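Local coordinates for type II restriction enzyme MunI (Mycoplasma, PDB 1D02), which recognises the double-stranded DNA sequence 5'-CAATTG-3' as a homodimer and cleaves it after the C, giving fragments with terminal 5'-phosphates, at residues V30-F35 with Y40-K45; K124-G129 with F168-Y173; P147-F152 with Q191-K196; E165-F168 with Y173-N176. The protein carries 1 engineered substitution. All coordinates share one frame; numbering follows the deposited sequence.

Contact 1 (V30-F35 with Y40-K45); sequences VFNAVF and YVLYEK
Phe35 and Tyr40 meet through a CH-pi contact: Tyr40 CB sits over the middle of the Phe35 ring, 3.5 Å from its centroid and almost on the ring normal. The two side chains run across each other at about a right angle, while their ring planes are inclined by only 33°, an oblique pair. With CG of Phe35 beside the backbone N (chi1 -71°), the ring is laid along the start of the strand, so that its CD1 edge faces Leu42 N at 3.8 Å. Helix 27-34 and strand 40-44 run nearly antiparallel, a helix followed by an edge strand of the mixed sheet within this subunit, joined by a short loop. One turn back along the helix, Phe31 is met by Leu42 of the strand: Leu42 CG lies anti to the backbone N (chi1 179°), and its CD2 reaches Phe31 CB at 3.9 Å. Leu42 also packs on Phe84 and Ile86 of the neighbouring strand. Asn32 crosses Leu42 at about a right angle at the more open margin. At the turn, a water donates to Tyr40 O at 2.7 Å and only weakly to Phe35 O.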
# COMPACT_ATOMS: atom_id res chain seq x y z
N VAL D 30 17.60 17.34 -11.20
CA VAL D 30 17.19 17.04 -12.57
C VAL D 30 15.89 17.80 -12.90
O VAL D 30 15.81 18.52 -13.92
CB VAL D 30 16.97 15.51 -12.75
CG1 VAL D 30 16.09 15.19 -13.97
CG2 VAL D 30 18.34 14.81 -12.88
N PHE D 31 14.87 17.69 -12.05
CA PHE D 31 13.64 18.40 -12.37
C PHE D 31 13.78 19.91 -12.21
O PHE D 31 13.17 20.66 -12.96
CB PHE D 31 12.45 17.86 -11.56
CG PHE D 31 11.78 16.68 -12.21
CD1 PHE D 31 11.88 15.40 -11.67
CD2 PHE D 31 11.06 16.85 -13.40
CE1 PHE D 31 11.28 14.32 -12.30
CE2 PHE D 31 10.47 15.77 -14.04
CZ PHE D 31 10.58 14.50 -13.49
N ASN D 32 14.56 20.36 -11.22
CA ASN D 32 14.75 21.80 -11.06
C ASN D 32 15.40 22.36 -12.32
O ASN D 32 15.04 23.44 -12.79
CB ASN D 32 15.64 22.10 -9.84
CG ASN D 32 14.89 21.98 -8.53
OD1 ASN D 32 15.47 21.69 -7.48
ND2 ASN D 32 13.59 22.25 -8.58
N ALA D 33 16.36 21.63 -12.88
CA ALA D 33 17.00 22.14 -14.09
C ALA D 33 16.04 22.17 -15.27
O ALA D 33 15.92 23.18 -15.97
CB ALA D 33 18.23 21.28 -14.45
N VAL D 34 15.34 21.06 -15.48
CA VAL D 34 14.44 20.95 -16.62
C VAL D 34 13.21 21.87 -16.53
O VAL D 34 12.53 22.15 -17.54
CB VAL D 34 14.07 19.45 -16.86
CG1 VAL D 34 12.77 19.03 -16.14
CG2 VAL D 34 13.97 19.22 -18.35
N PHE D 35 12.93 22.35 -15.33
CA PHE D 35 11.81 23.27 -15.16
C PHE D 35 12.21 24.74 -15.22
O PHE D 35 11.35 25.63 -15.14
CB PHE D 35 11.08 23.01 -13.84
CG PHE D 35 10.29 21.72 -13.80
CD1 PHE D 35 9.80 21.22 -12.58
CD2 PHE D 35 9.98 21.02 -14.97
CE1 PHE D 35 9.03 20.06 -12.53
CE2 PHE D 35 9.21 19.86 -14.93
CZ PHE D 35 8.73 19.38 -13.69
N TYR D 40 6.34 25.06 -14.73
CA TYR D 40 6.37 23.99 -13.74
C TYR D 40 7.36 24.28 -12.62
O TYR D 40 8.40 24.89 -12.85
CB TYR D 40 6.73 22.64 -14.37
CG TYR D 40 5.84 22.25 -15.53
CD1 TYR D 40 6.20 22.58 -16.83
CD2 TYR D 40 4.62 21.61 -15.31
CE1 TYR D 40 5.35 22.29 -17.90
CE2 TYR D 40 3.75 21.32 -16.39
CZ TYR D 40 4.13 21.67 -17.68
OH TYR D 40 3.27 21.46 -18.74
N VAL D 41 7.02 23.84 -11.42
CA VAL D 41 7.91 24.00 -10.29
C VAL D 41 7.92 22.68 -9.54
O VAL D 41 6.92 21.98 -9.48
CB VAL D 41 7.46 25.12 -9.34
CG1 VAL D 41 7.39 26.44 -10.08
CG2 VAL D 41 6.12 24.77 -8.74
N LEU D 42 9.08 22.33 -9.00
CA LEU D 42 9.22 21.10 -8.24
C LEU D 42 9.28 21.49 -6.76
O LEU D 42 9.99 22.43 -6.40
CB LEU D 42 10.53 20.38 -8.58
CG LEU D 42 10.77 19.08 -7.79
CD1 LEU D 42 9.96 17.92 -8.35
CD2 LEU D 42 12.26 18.79 -7.81
N TYR D 43 8.53 20.78 -5.92
CA TYR D 43 8.56 21.04 -4.48
C TYR D 43 9.21 19.82 -3.84
O TYR D 43 8.91 18.70 -4.22
CB TYR D 43 7.15 21.16 -3.90
CG TYR D 43 6.32 22.30 -4.47
CD1 TYR D 43 5.02 22.07 -4.95
CD2 TYR D 43 6.81 23.60 -4.50
CE1 TYR D 43 4.23 23.13 -5.44
CE2 TYR D 43 6.03 24.66 -4.99
CZ TYR D 43 4.75 24.41 -5.45
OH TYR D 43 3.98 25.46 -5.90
N GLU D 44 10.12 20.06 -2.90
CA GLU D 44 10.77 19.00 -2.13
C GLU D 44 9.92 18.98 -0.85
O GLU D 44 9.62 20.02 -0.27
CB GLU D 44 12.25 19.39 -1.91
CG GLU D 44 13.00 19.52 -3.26
CD GLU D 44 14.31 20.33 -3.24
OE1 GLU D 44 15.01 20.35 -2.21
OE2 GLU D 44 14.64 20.92 -4.31
N LYS D 45 9.44 17.83 -0.41
CA LYS D 45 8.59 17.80 0.79
C LYS D 45 7.42 18.85 0.87
O LYS D 45 7.31 19.64 1.82
CB LYS D 45 9.47 17.89 2.06
CG LYS D 45 8.78 17.51 3.37
CD LYS D 45 9.76 17.55 4.54
CE LYS D 45 9.10 17.16 5.85
NZ LYS D 45 10.04 17.32 7.00
O HOH W 1 10.45 26.34 -11.97

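Contact 2 (K124-G129 with F168-Y173); sequences KLFTPG and FWYDHY
Phe126 drives the edge of its ring into the face of Tyr170, a T-shaped pair with centroids 5.0 Å apart and planes at 71°. Followed outward, the Phe126 side chain leaves the backbone with CG anti to the carbonyl carbon (chi1 -70°), and CB, CG and the delta carbons serve as a stem that makes no close approach to Tyr170. CE1 is the first atom to arrive, lying 3.8 Å from Tyr170 CZ and equally far from the hydroxyl oxygen OH. At the tip, CZ comes to 3.5 Å from Tyr170 CE2 and stands above the tyrosine plane, displaced toward the rim. The contact is thus made by two carbons of one edge. Pro128 of the second subunit also packs on Phe126. Just beyond Phe126 the chain turns into the next helix: Thr127 occupies the N-cap position, where its OG1 caps Leu130 N and also donates to Lys124 O at 2.8 Å, sharing that carbonyl with Thr127 N. Tyr170, in the last turn of helix 160-170, is also the first residue of a type II' turn running to Tyr173. The aromatic pair therefore lies between the approach to helix 128-138 and the end of helix 160-170, against Phe148 of strand 148-153.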
# COMPACT_ATOMS: atom_id res chain seq x y z
N LYS D 124 0.41 2.72 0.15
CA LYS D 124 -0.59 3.46 0.91
C LYS D 124 -1.31 4.44 -0.02
O LYS D 124 -2.46 4.83 0.24
CB LYS D 124 0.06 4.25 2.04
CG LYS D 124 1.02 5.35 1.58
CD LYS D 124 1.82 5.93 2.75
CE LYS D 124 0.93 6.65 3.78
NZ LYS D 124 1.74 7.41 4.84
N LEU D 125 -0.66 4.81 -1.11
CA LEU D 125 -1.25 5.78 -2.03
C LEU D 125 -2.43 5.19 -2.78
O LEU D 125 -3.20 5.93 -3.39
CB LEU D 125 -0.20 6.28 -3.02
CG LEU D 125 0.99 6.99 -2.36
CD1 LEU D 125 2.00 7.41 -3.42
CD2 LEU D 125 0.50 8.19 -1.56
N PHE D 126 -2.57 3.87 -2.75
CA PHE D 126 -3.71 3.22 -3.41
C PHE D 126 -4.95 3.13 -2.51
O PHE D 126 -6.02 2.69 -2.97
CB PHE D 126 -3.35 1.80 -3.87
CG PHE D 126 -2.37 1.75 -5.02
CD1 PHE D 126 -1.00 1.63 -4.80
CD2 PHE D 126 -2.82 1.74 -6.33
CE1 PHE D 126 -0.11 1.49 -5.87
CE2 PHE D 126 -1.94 1.61 -7.39
CZ PHE D 126 -0.58 1.48 -7.15
N THR D 127 -4.83 3.51 -1.23
CA THR D 127 -6.00 3.44 -0.35
C THR D 127 -7.05 4.41 -0.87
O THR D 127 -6.73 5.49 -1.37
CB THR D 127 -5.68 3.83 1.12
OG1 THR D 127 -5.11 5.14 1.18
CG2 THR D 127 -4.70 2.79 1.70
N PRO D 128 -8.33 4.04 -0.75
CA PRO D 128 -9.37 4.95 -1.24
C PRO D 128 -9.31 6.32 -0.58
O PRO D 128 -9.57 7.34 -1.22
CB PRO D 128 -10.67 4.19 -0.98
CG PRO D 128 -10.30 3.17 0.12
CD PRO D 128 -8.90 2.76 -0.30
N GLY D 129 -8.93 6.35 0.69
CA GLY D 129 -8.83 7.60 1.40
C GLY D 129 -7.78 8.55 0.87
O GLY D 129 -8.06 9.74 0.69
N PHE D 168 2.99 -6.01 -11.81
CA PHE D 168 1.74 -6.68 -11.51
C PHE D 168 0.85 -5.81 -10.64
O PHE D 168 -0.34 -5.65 -10.91
CB PHE D 168 2.02 -8.01 -10.79
CG PHE D 168 0.79 -8.84 -10.55
CD1 PHE D 168 0.41 -9.81 -11.48
CD2 PHE D 168 0.05 -8.68 -9.39
CE1 PHE D 168 -0.70 -10.62 -11.25
CE2 PHE D 168 -1.08 -9.48 -9.15
CZ PHE D 168 -1.45 -10.46 -10.08
N TRP D 169 1.42 -5.23 -9.59
CA TRP D 169 0.63 -4.39 -8.70
C TRP D 169 -0.10 -3.28 -9.43
O TRP D 169 -1.29 -3.04 -9.21
CB TRP D 169 1.52 -3.68 -7.67
CG TRP D 169 2.13 -4.49 -6.57
CD1 TRP D 169 1.90 -5.81 -6.25
CD2 TRP D 169 3.10 -4.00 -5.64
NE1 TRP D 169 2.69 -6.17 -5.17
CE2 TRP D 169 3.43 -5.08 -4.78
CE3 TRP D 169 3.72 -2.75 -5.45
CZ2 TRP D 169 4.37 -4.95 -3.75
CZ3 TRP D 169 4.66 -2.61 -4.42
CH2 TRP D 169 4.97 -3.72 -3.58
N TYR D 170 0.62 -2.55 -10.29
CA TYR D 170 0.06 -1.40 -10.98
C TYR D 170 -0.96 -1.70 -12.08
O TYR D 170 -1.71 -0.81 -12.46
CB TYR D 170 1.20 -0.48 -11.48
CG TYR D 170 1.81 0.41 -10.38
CD1 TYR D 170 2.61 -0.14 -9.38
CD2 TYR D 170 1.49 1.77 -10.30
CE1 TYR D 170 3.08 0.66 -8.31
CE2 TYR D 170 1.95 2.57 -9.26
CZ TYR D 170 2.75 2.00 -8.27
OH TYR D 170 3.20 2.80 -7.25
N ASP D 171 -0.97 -2.93 -12.58
CA ASP D 171 -1.98 -3.35 -13.53
C ASP D 171 -2.14 -2.37 -14.70
O ASP D 171 -1.16 -2.11 -15.40
CB ASP D 171 -3.29 -3.52 -12.75
CG ASP D 171 -4.29 -4.41 -13.44
OD1 ASP D 171 -3.95 -5.56 -13.78
OD2 ASP D 171 -5.42 -3.96 -13.63
N HIS D 172 -3.32 -1.80 -14.92
CA HIS D 172 -3.45 -0.89 -16.05
C HIS D 172 -3.05 0.57 -15.79
O HIS D 172 -3.44 1.46 -16.55
CB HIS D 172 -4.86 -0.96 -16.66
CG HIS D 172 -5.95 -0.50 -15.73
ND1 HIS D 172 -6.48 -1.31 -14.74
CD2 HIS D 172 -6.61 0.68 -15.65
CE1 HIS D 172 -7.42 -0.64 -14.10
NE2 HIS D 172 -7.52 0.56 -14.63
N TYR D 173 -2.29 0.80 -14.72
CA TYR D 173 -1.80 2.14 -14.38
C TYR D 173 -0.26 2.09 -14.41
O TYR D 173 0.40 2.58 -13.49
CB TYR D 173 -2.25 2.57 -12.97
CG TYR D 173 -3.74 2.64 -12.81
CD1 TYR D 173 -4.45 1.59 -12.24
CD2 TYR D 173 -4.45 3.74 -13.25
CE1 TYR D 173 -5.82 1.64 -12.10
CE2 TYR D 173 -5.85 3.80 -13.12
CZ TYR D 173 -6.52 2.75 -12.54
OH TYR D 173 -7.89 2.82 -12.36

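Contact 3 (P147-F152 with Q191-K196); sequences PFWVVF and QHFNEK
Trp149 and His192 lie with their planes only 9° apart, yet slid so far past each other that the rings barely overlap; the centroids of the five-membered rings are 5.0 Å apart. The pair joins strand 148-153, an inner strand of the mixed sheet, to helix 186-197, which packs across one side of that sheet in this alpha/beta endonuclease of the PDDEXK clan. The two side chains point in opposite senses, the indole coming out from the strand and the imidazole from the helix. In both, CG is anti to the backbone N (chi1 -179° in Trp149, -174° in His192), and this extension lets them reach across from backbones that stay well apart: even the nearest CA atoms, those of Trp149 and Phe193, are separated by 9.0 Å. The NE1, CE2 and CZ2 side of the indole lies nearest the imidazole, and CZ3 and CH2 reach Phe193, whose side chain crosses the indole at about a right angle and leads away. Val151 CG2 covers one face of the indole from the same strand, and Lys196 CD lies over a face of the imidazole. Leu189 and Leu197 of the helix extend the apolar packing around Trp149. At the outer end of the indole, CH2 rests 3.9 Å from Phe193 CB.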
# COMPACT_ATOMS: atom_id res chain seq x y z
N PRO D 147 -3.38 9.82 -9.21
CA PRO D 147 -2.85 11.14 -8.85
C PRO D 147 -1.46 11.21 -8.26
O PRO D 147 -1.06 12.26 -7.76
CB PRO D 147 -3.90 11.66 -7.88
CG PRO D 147 -4.32 10.39 -7.15
CD PRO D 147 -4.43 9.38 -8.27
N PHE D 148 -0.73 10.09 -8.28
CA PHE D 148 0.61 10.07 -7.71
C PHE D 148 1.58 9.39 -8.65
O PHE D 148 1.17 8.71 -9.60
CB PHE D 148 0.60 9.33 -6.36
CG PHE D 148 0.16 7.89 -6.47
CD1 PHE D 148 1.08 6.89 -6.76
CD2 PHE D 148 -1.18 7.54 -6.28
CE1 PHE D 148 0.68 5.55 -6.86
CE2 PHE D 148 -1.59 6.21 -6.38
CZ PHE D 148 -0.67 5.20 -6.66
N TRP D 149 2.87 9.57 -8.38
CA TRP D 149 3.91 8.96 -9.20
C TRP D 149 4.99 8.46 -8.26
O TRP D 149 5.58 9.25 -7.52
CB TRP D 149 4.47 10.01 -10.16
CG TRP D 149 5.54 9.50 -11.09
CD1 TRP D 149 5.65 8.24 -11.60
CD2 TRP D 149 6.58 10.27 -11.68
NE1 TRP D 149 6.71 8.18 -12.49
CE2 TRP D 149 7.30 9.42 -12.55
CE3 TRP D 149 6.98 11.61 -11.57
CZ2 TRP D 149 8.39 9.86 -13.32
CZ3 TRP D 149 8.08 12.05 -12.32
CH2 TRP D 149 8.76 11.17 -13.19
N VAL D 150 5.25 7.15 -8.30
CA VAL D 150 6.26 6.56 -7.43
C VAL D 150 7.50 6.26 -8.29
O VAL D 150 7.41 5.58 -9.31
CB VAL D 150 5.76 5.24 -6.78
CG1 VAL D 150 6.88 4.60 -5.96
CG2 VAL D 150 4.54 5.50 -5.86
N VAL D 151 8.63 6.85 -7.90
CA VAL D 151 9.89 6.61 -8.61
C VAL D 151 10.73 5.67 -7.76
O VAL D 151 11.02 5.97 -6.59
CB VAL D 151 10.65 7.93 -8.83
CG1 VAL D 151 12.00 7.64 -9.49
CG2 VAL D 151 9.80 8.87 -9.72
N PHE D 152 11.09 4.52 -8.34
CA PHE D 152 11.92 3.52 -7.65
C PHE D 152 13.37 3.75 -8.07
O PHE D 152 13.63 4.14 -9.22
CB PHE D 152 11.49 2.10 -8.01
CG PHE D 152 10.11 1.73 -7.51
CD1 PHE D 152 8.99 1.86 -8.35
CD2 PHE D 152 9.92 1.26 -6.22
CE1 PHE D 152 7.70 1.53 -7.89
CE2 PHE D 152 8.64 0.94 -5.75
CZ PHE D 152 7.52 1.07 -6.59
N GLN D 191 11.67 12.24 -19.34
CA GLN D 191 10.89 11.81 -20.50
C GLN D 191 9.64 11.06 -20.05
O GLN D 191 8.59 11.18 -20.66
CB GLN D 191 11.72 10.94 -21.45
CG GLN D 191 12.81 11.73 -22.17
CD GLN D 191 13.68 10.86 -23.06
OE1 GLN D 191 14.03 9.74 -22.65
NE2 GLN D 191 14.05 11.33 -24.17
N HIS D 192 9.75 10.28 -18.96
CA HIS D 192 8.56 9.56 -18.49
C HIS D 192 7.48 10.57 -18.10
O HIS D 192 6.33 10.45 -18.51
CB HIS D 192 8.90 8.67 -17.29
CG HIS D 192 7.76 7.79 -16.86
ND1 HIS D 192 6.74 8.25 -16.05
CD2 HIS D 192 7.45 6.51 -17.18
CE1 HIS D 192 5.84 7.28 -15.90
NE2 HIS D 192 6.25 6.22 -16.58
N PHE D 193 7.86 11.54 -17.28
CA PHE D 193 6.91 12.58 -16.86
C PHE D 193 6.38 13.33 -18.09
O PHE D 193 5.17 13.49 -18.27
CB PHE D 193 7.63 13.60 -15.96
CG PHE D 193 6.83 14.85 -15.72
CD1 PHE D 193 5.74 14.85 -14.85
CD2 PHE D 193 7.17 16.04 -16.38
CE1 PHE D 193 5.00 16.02 -14.64
CE2 PHE D 193 6.44 17.21 -16.18
CZ PHE D 193 5.35 17.20 -15.30
N ASN D 194 7.29 13.78 -18.95
CA ASN D 194 6.92 14.55 -20.13
C ASN D 194 5.91 13.87 -21.06
O ASN D 194 4.92 14.48 -21.49
CB ASN D 194 8.19 14.89 -20.92
CG ASN D 194 7.95 15.90 -22.00
OD1 ASN D 194 8.28 15.67 -23.17
ND2 ASN D 194 7.38 17.04 -21.62
N GLU D 195 6.17 12.61 -21.35
CA GLU D 195 5.34 11.83 -22.27
C GLU D 195 4.09 11.21 -21.68
O GLU D 195 3.08 11.08 -22.37
CB GLU D 195 6.20 10.72 -22.89
CG GLU D 195 7.29 11.22 -23.84
CD GLU D 195 8.40 10.18 -24.10
OE1 GLU D 195 8.19 8.97 -23.86
OE2 GLU D 195 9.49 10.60 -24.55
N LYS D 196 4.13 10.87 -20.40
CA LYS D 196 3.01 10.18 -19.78
C LYS D 196 2.19 10.84 -18.70
O LYS D 196 1.04 10.45 -18.47
CB LYS D 196 3.53 8.85 -19.25
CG LYS D 196 4.19 8.01 -20.33
CD LYS D 196 4.94 6.83 -19.77
CE LYS D 196 5.37 5.92 -20.91
NZ LYS D 196 6.40 4.94 -20.47

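Contact 4 (E165-F168 with Y173-N176); sequences EITF and YQDN
Thr167 O takes a hydrogen bond from Gln174 NE2 at 2.8 Å, the one such bond between the helical residues 165-168 and the segment 173-176 that follows. The N-H points to the oxygen at 147°, a moderately bent bond, and the donor lies in the carbonyl plane, on a lone pair. Thr167 O is also close to the plane of the Gln174 amide, so the planar nitrogen is used in its natural direction. NE2 has a second acceptor in Asp171 O, and the two carbonyls together draw on the nitrogen of a single side chain. At the other end of the amide, OE1 bonds the hydroxyl of Tyr177 and also lies 3.6 Å from Thr167 CG2. The amide is thereby held at both its polar ends, which fixes its rotation. Helix 160-170 finishes between the two segments, and Gln174 folds back from the segment after the turn to bridge the helix end and the turn, on the way into strand 177-180. The side chain manages this by bending: CG stands beside the backbone N (chi1 -69°), and a bend at chi2 (-62°) turns the amide toward the helix. Thr167 presents its methyl to that amide because CG2 is anti to the backbone N, while OG1, on the other branch, bonds Val163 O one turn earlier and the hydroxyl of Tyr177. That tyrosine hydroxyl thus links both side chains. On the neighbouring subunit, Leu58 packs against Thr167.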
# COMPACT_ATOMS: atom_id res chain seq x y z
N GLU D 165 6.87 -7.93 -9.86
CA GLU D 165 5.92 -7.72 -8.76
C GLU D 165 5.25 -6.34 -8.89
O GLU D 165 4.01 -6.22 -8.88
CB GLU D 165 6.66 -7.79 -7.42
CG GLU D 165 5.88 -7.25 -6.21
CD GLU D 165 6.78 -7.10 -4.99
OE1 GLU D 165 7.88 -6.51 -5.13
OE2 GLU D 165 6.38 -7.57 -3.91
N ILE D 166 6.06 -5.31 -9.01
CA ILE D 166 5.53 -3.95 -9.10
C ILE D 166 4.70 -3.79 -10.38
O ILE D 166 3.66 -3.14 -10.37
CB ILE D 166 6.67 -2.90 -9.00
CG1 ILE D 166 7.25 -2.90 -7.58
CG2 ILE D 166 6.14 -1.50 -9.31
CD1 ILE D 166 8.72 -2.45 -7.51
N THR D 167 5.17 -4.39 -11.48
CA THR D 167 4.43 -4.31 -12.75
C THR D 167 3.04 -4.88 -12.52
O THR D 167 2.03 -4.30 -12.96
CB THR D 167 5.11 -5.13 -13.85
OG1 THR D 167 6.38 -4.56 -14.16
CG2 THR D 167 4.24 -5.16 -15.11
N PHE D 168 2.99 -6.01 -11.81
CA PHE D 168 1.74 -6.68 -11.51
C PHE D 168 0.85 -5.81 -10.64
O PHE D 168 -0.34 -5.65 -10.91
CB PHE D 168 2.02 -8.01 -10.79
CG PHE D 168 0.79 -8.84 -10.55
CD1 PHE D 168 0.41 -9.81 -11.48
CD2 PHE D 168 0.05 -8.68 -9.39
CE1 PHE D 168 -0.70 -10.62 -11.25
CE2 PHE D 168 -1.08 -9.48 -9.15
CZ PHE D 168 -1.45 -10.46 -10.08
N TYR D 173 -2.29 0.80 -14.72
CA TYR D 173 -1.80 2.14 -14.38
C TYR D 173 -0.26 2.09 -14.41
O TYR D 173 0.40 2.58 -13.49
CB TYR D 173 -2.25 2.57 -12.97
CG TYR D 173 -3.74 2.64 -12.81
CD1 TYR D 173 -4.45 1.59 -12.24
CD2 TYR D 173 -4.45 3.74 -13.25
CE1 TYR D 173 -5.82 1.64 -12.10
CE2 TYR D 173 -5.85 3.80 -13.12
CZ TYR D 173 -6.52 2.75 -12.54
OH TYR D 173 -7.89 2.82 -12.36
N GLN D 174 0.29 1.49 -15.46
CA GLN D 174 1.74 1.36 -15.58
C GLN D 174 2.50 2.67 -15.57
O GLN D 174 3.65 2.70 -15.12
CB GLN D 174 2.11 0.59 -16.85
CG GLN D 174 1.73 -0.86 -16.81
CD GLN D 174 2.44 -1.62 -15.70
OE1 GLN D 174 3.67 -1.67 -15.66
NE2 GLN D 174 1.67 -2.22 -14.80
N ASP D 175 1.88 3.76 -16.01
CA ASP D 175 2.60 5.02 -16.06
C ASP D 175 2.72 5.73 -14.72
O ASP D 175 3.38 6.77 -14.63
CB ASP D 175 1.96 5.97 -17.08
CG ASP D 175 2.00 5.42 -18.51
OD1 ASP D 175 2.80 4.51 -18.80
OD2 ASP D 175 1.22 5.93 -19.35
N ASN D 176 2.06 5.19 -13.69
CA ASN D 176 2.12 5.79 -12.36
C ASN D 176 3.35 5.42 -11.52
O ASN D 176 3.45 5.79 -10.36
CB ASN D 176 0.80 5.55 -11.63
CG ASN D 176 -0.30 6.47 -12.14
OD1 ASN D 176 -1.25 6.02 -12.78
ND2 ASN D 176 -0.13 7.77 -11.91

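How the contacts relate
From the N terminus, contact 1 closes first, a short loop between helix 27-34 and strand 40-44 at one edge of the sheet, and is complete before any other contact opens. Contact 2 then opens at 124-129 and contact 3 at 147-152; contact 2 closes at 168-173 before contact 3 does at 191-196, so these two cross. Contact 4, a local closure from 165-168 to 173-176, falls wholly within the span of contact 3 and shares Phe168 and Tyr173 with contact 2. Phe31 packs on Trp149, joining contacts 1 and 3 in one core. Strand 148-153 of contact 3 packs on contact 2 and, through Phe148 O and Val150 N, is probably hydrogen-bonded to Asn176 of contact 4. Contacts 2 and 4 both reach the second subunit.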